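Local coordinates for protein putative enoyl-CoA hydratase/isomerase (Mycobacterium abscessus, PDB 3RSI) that belongs to the crotonase (enoyl-CoA hydratase/isomerase) family and probably acts as a hydro-lyase on acyl-CoA substrates in lipid metabolism, at residues Leu11-Asp16 and Val20-Asn25; Trp45-Ile48 and Gly53-Ala56. All coordinates share one frame; numbering follows the deposited sequence.

Interaction 1: residues Leu11-Asp16 and Val20-Asn25; sequences LLVERD and VILTMN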
# COMPACT_ATOMS: atom_id res chain seq x y z
N LEU B 11 29.66 0.98 -14.73
CA LEU B 11 28.36 1.52 -15.11
C LEU B 11 28.45 2.15 -16.49
O LEU B 11 29.12 3.19 -16.66
CB LEU B 11 27.87 2.52 -14.07
CG LEU B 11 26.45 3.05 -14.20
CD1 LEU B 11 25.44 1.98 -13.79
CD2 LEU B 11 26.27 4.33 -13.35
N LEU B 12 27.81 1.52 -17.47
CA LEU B 12 27.73 2.08 -18.81
C LEU B 12 26.68 3.19 -18.87
O LEU B 12 25.59 3.06 -18.31
CB LEU B 12 27.41 1.01 -19.85
CG LEU B 12 28.37 -0.18 -19.92
CD1 LEU B 12 27.84 -1.23 -20.89
CD2 LEU B 12 29.77 0.29 -20.31
N VAL B 13 27.04 4.29 -19.51
CA VAL B 13 26.14 5.42 -19.65
C VAL B 13 26.01 5.73 -21.14
O VAL B 13 26.99 6.05 -21.81
CB VAL B 13 26.66 6.65 -18.87
CG1 VAL B 13 25.74 7.88 -19.11
CG2 VAL B 13 26.78 6.32 -17.38
N GLU B 14 24.78 5.59 -21.64
CA GLU B 14 24.47 5.79 -23.04
C GLU B 14 23.34 6.82 -23.19
O GLU B 14 22.29 6.71 -22.56
CB GLU B 14 24.05 4.44 -23.66
CG GLU B 14 23.20 4.54 -24.94
CD GLU B 14 22.64 3.21 -25.41
OE1 GLU B 14 22.97 2.16 -24.80
OE2 GLU B 14 21.87 3.23 -26.41
N ARG B 15 23.57 7.83 -24.03
CA ARG B 15 22.57 8.87 -24.30
C ARG B 15 21.89 8.59 -25.64
O ARG B 15 22.58 8.48 -26.65
CB ARG B 15 23.27 10.23 -24.32
CG ARG B 15 22.37 11.41 -24.56
CD ARG B 15 21.58 11.83 -23.34
NE ARG B 15 20.89 13.09 -23.59
CZ ARG B 15 21.33 14.30 -23.23
NH1 ARG B 15 22.48 14.45 -22.58
NH2 ARG B 15 20.61 15.37 -23.52
N ASP B 16 20.56 8.44 -25.63
CA ASP B 16 19.74 8.31 -26.85
C ASP B 16 18.71 9.45 -26.89
O ASP B 16 17.56 9.29 -26.45
CB ASP B 16 19.02 6.95 -26.86
CG ASP B 16 18.15 6.73 -28.12
OD1 ASP B 16 18.50 7.26 -29.18
OD2 ASP B 16 17.12 6.02 -28.03
N VAL B 20 18.54 8.58 -21.15
CA VAL B 20 19.84 8.01 -20.78
C VAL B 20 19.57 6.59 -20.30
O VAL B 20 18.60 6.37 -19.57
CB VAL B 20 20.60 8.82 -19.66
CG1 VAL B 20 19.66 9.26 -18.58
CG2 VAL B 20 21.72 7.99 -19.03
N ILE B 21 20.41 5.65 -20.74
CA ILE B 21 20.36 4.27 -20.31
C ILE B 21 21.62 3.96 -19.52
O ILE B 21 22.74 4.14 -20.02
CB ILE B 21 20.27 3.30 -21.50
CG1 ILE B 21 19.06 3.63 -22.37
CG2 ILE B 21 20.19 1.84 -21.01
CD1 ILE B 21 19.21 3.10 -23.77
N LEU B 22 21.41 3.49 -18.29
CA LEU B 22 22.46 3.11 -17.38
C LEU B 22 22.50 1.60 -17.32
O LEU B 22 21.47 0.95 -17.08
CB LEU B 22 22.17 3.67 -15.99
CG LEU B 22 22.03 5.19 -15.87
CD1 LEU B 22 21.72 5.56 -14.42
CD2 LEU B 22 23.31 5.85 -16.32
N THR B 23 23.67 1.02 -17.53
CA THR B 23 23.79 -0.42 -17.53
C THR B 23 24.84 -0.85 -16.52
O THR B 23 26.02 -0.56 -16.71
CB THR B 23 24.15 -0.97 -18.91
OG1 THR B 23 23.14 -0.58 -19.84
CG2 THR B 23 24.23 -2.51 -18.86
N MET B 24 24.39 -1.53 -15.46
CA MET B 24 25.28 -2.10 -14.47
C MET B 24 26.04 -3.23 -15.16
O MET B 24 25.43 -4.13 -15.74
CB MET B 24 24.47 -2.63 -13.29
CG MET B 24 23.74 -1.55 -12.53
SD MET B 24 22.60 -2.16 -11.28
CE MET B 24 21.22 -2.64 -12.35
N ASN B 25 27.36 -3.15 -15.13
CA ASN B 25 28.23 -3.97 -16.00
C ASN B 25 29.40 -4.63 -15.27
O ASN B 25 30.53 -4.16 -15.33
CB ASN B 25 28.77 -3.07 -17.11
CG ASN B 25 29.58 -3.85 -18.14
OD1 ASN B 25 29.30 -5.01 -18.43
ND2 ASN B 25 30.61 -3.21 -18.67

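Interaction 2: residues Trp45-Ile48 and Gly53-Ala56; sequences WDEI and GIRA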
# COMPACT_ATOMS: atom_id res chain seq x y z
N TRP B 45 23.73 10.38 -11.63
CA TRP B 45 22.56 11.10 -11.12
C TRP B 45 22.76 12.62 -11.26
O TRP B 45 21.84 13.34 -11.64
CB TRP B 45 22.24 10.77 -9.66
CG TRP B 45 22.11 9.31 -9.32
CD1 TRP B 45 22.61 8.70 -8.21
CD2 TRP B 45 21.45 8.29 -10.08
NE1 TRP B 45 22.29 7.36 -8.23
CE2 TRP B 45 21.58 7.08 -9.36
CE3 TRP B 45 20.74 8.28 -11.29
CZ2 TRP B 45 21.05 5.87 -9.82
CZ3 TRP B 45 20.20 7.08 -11.74
CH2 TRP B 45 20.35 5.90 -11.01
N ASP B 46 23.97 13.10 -10.97
CA ASP B 46 24.29 14.52 -11.11
C ASP B 46 24.14 14.99 -12.55
O ASP B 46 23.56 16.04 -12.80
CB ASP B 46 25.70 14.82 -10.57
CG ASP B 46 25.75 14.86 -9.05
OD1 ASP B 46 24.68 14.94 -8.40
OD2 ASP B 46 26.85 14.80 -8.51
N GLU B 47 24.65 14.21 -13.50
CA GLU B 47 24.49 14.50 -14.93
C GLU B 47 23.03 14.53 -15.35
O GLU B 47 22.61 15.41 -16.09
CB GLU B 47 25.22 13.44 -15.76
CG GLU B 47 25.10 13.58 -17.28
CD GLU B 47 25.89 12.48 -18.03
OE1 GLU B 47 26.98 12.11 -17.55
OE2 GLU B 47 25.42 11.97 -19.08
N ILE B 48 22.26 13.54 -14.89
CA ILE B 48 20.84 13.45 -15.24
C ILE B 48 20.03 14.61 -14.65
O ILE B 48 19.13 15.14 -15.30
CB ILE B 48 20.26 12.10 -14.78
CG1 ILE B 48 20.79 10.97 -15.69
CG2 ILE B 48 18.73 12.11 -14.77
CD1 ILE B 48 20.68 9.58 -15.04
N GLY B 53 17.83 18.66 -21.00
CA GLY B 53 17.53 17.82 -22.17
C GLY B 53 17.36 16.33 -21.87
O GLY B 53 16.85 15.56 -22.70
N ILE B 54 17.78 15.90 -20.69
CA ILE B 54 17.50 14.53 -20.27
C ILE B 54 16.12 14.52 -19.62
O ILE B 54 15.92 15.15 -18.59
CB ILE B 54 18.56 13.99 -19.29
CG1 ILE B 54 19.94 13.99 -19.96
CG2 ILE B 54 18.19 12.58 -18.85
CD1 ILE B 54 21.06 13.40 -19.10
N ARG B 55 15.18 13.80 -20.24
CA ARG B 55 13.79 13.73 -19.73
C ARG B 55 13.42 12.41 -19.02
O ARG B 55 12.40 12.34 -18.32
CB ARG B 55 12.82 14.01 -20.87
CG ARG B 55 12.88 15.47 -21.40
CD ARG B 55 11.75 15.72 -22.41
NE ARG B 55 11.83 17.02 -23.07
CZ ARG B 55 10.88 17.53 -23.87
NH1 ARG B 55 9.75 16.85 -24.12
NH2 ARG B 55 11.06 18.73 -24.42
N ALA B 56 14.23 11.37 -19.19
CA ALA B 56 13.99 10.09 -18.56
C ALA B 56 15.28 9.28 -18.54
O ALA B 56 16.14 9.43 -19.42
CB ALA B 56 12.90 9.31 -19.31

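Interaction 1: residues Leu11-Asp16 and Val20-Asn25
The N-terminal beta hairpin of the crotonase-like fold is built here from antiparallel strands 11-16 and 20-24, with N25 just beyond the second strand. Four backbone hydrogen bonds tie them. L12 and T23 form one hydrogen-bonded pair, L12 N to T23 O being 2.8 Å, and E14 and I21 form the other. Within the second pair, I21 N meets E14 O at 2.8 Å with a nearly straight N-H...O angle of 170°. The carbonyl of L12 also receives a CA-H...O contact from L22 CA at 3.3 Å.

The two faces of the hairpin differ. On the face of L11, V13, V20, L22 and M24, V13 uses both branches: CG2 lies alongside L22 CD2 at 3.7 Å, while CG1 reaches V20 CG2 at 4.0 Å. L11 has CG anti to its own N (chi1 -172°), which leans CD1 toward the partner strand, 4.1 Å from M24 CG. This face turns to helix 35-50, where L11 and M24 touch F41. On the face of L12, E14, I21 and T23, the carboxylate of E14, at the end of an extended chain, lies beside I21 CD1, with OE2 at 3.7 Å; it also makes a long, weak ion pair with R198 of the second subunit. At the strand's end L12 lies over the amide of N25, its CG 4.0 Å from N25 ND2, a nitrogen hydrogen-bonded to R9 O.

The chemistry is therefore divided: main-chain bonds fix the register, one face supplies hydrocarbon for the helix, and the other mixes aliphatic groups with polar ends, E14 and I21 meeting R198 of the second subunit there.

Interaction 2: residues Trp45-Ile48 and Gly53-Ala56
I54 meets the last turn of helix 35-50 with both of its branches, and the contact made with E47 and I48 is wholly one of van der Waals packing. Its CG2 touches I48 CG2 at 4.1 Å, the two isoleucine side chains crossing at about a right angle. The longer branch runs over the helix backbone, placing CD1 3.9 Å from I48 CA and equally far from E47 O. The same methyl lies 4.4 Å from E47 CG, so it is the aliphatic part of the glutamate that borders the isoleucine. An extended chi2 of -177° in I54 carries CD1 to the main chain at E47 and I48, while CG2 meets the I48 side chain.

The next shell holds the loop and the helix end in place. D51 OD1 accepts a hydrogen bond from G53 N just ahead of I54, and R55 is backbone hydrogen-bonded to P18. K103 of the second subunit has its NZ hydrogen-bonded to both I48 O and I54 O, so one lysine bridges the main chains of the two segments. L101 of that subunit packs on I48 and W45.

Farther out, V20 of strand 19-24 touches I48 as well as I54, and R15 of strand 11-16 also lies on I54. The contact thus closes the connection from helix 35-50 into strand 56-61, the helix lying against the sheet and the second subunit meeting the turn.

Two kinds of contact combine in one small unit: interaction 1 joins the two hairpin strands, and interaction 2 joins the end of helix 35-50 to the loop leading into strand 56-61. Interaction 1 is the larger, burying 559 Å² against 144 Å², and ranges from buried aliphatic residues to an exposed glutamate; interaction 2 is smaller and mostly buried. Backbone bonding sets the first, whereas isoleucine packing makes the second. They meet directly: V20 CG1 lies 3.5 Å from I48 CG1, L22 packs on the ring of W45, and V20 N probably bonds to A56 O where strand 56-61 joins the sheet. Both also border the second subunit, interaction 1 lightly and interaction 2 more closely.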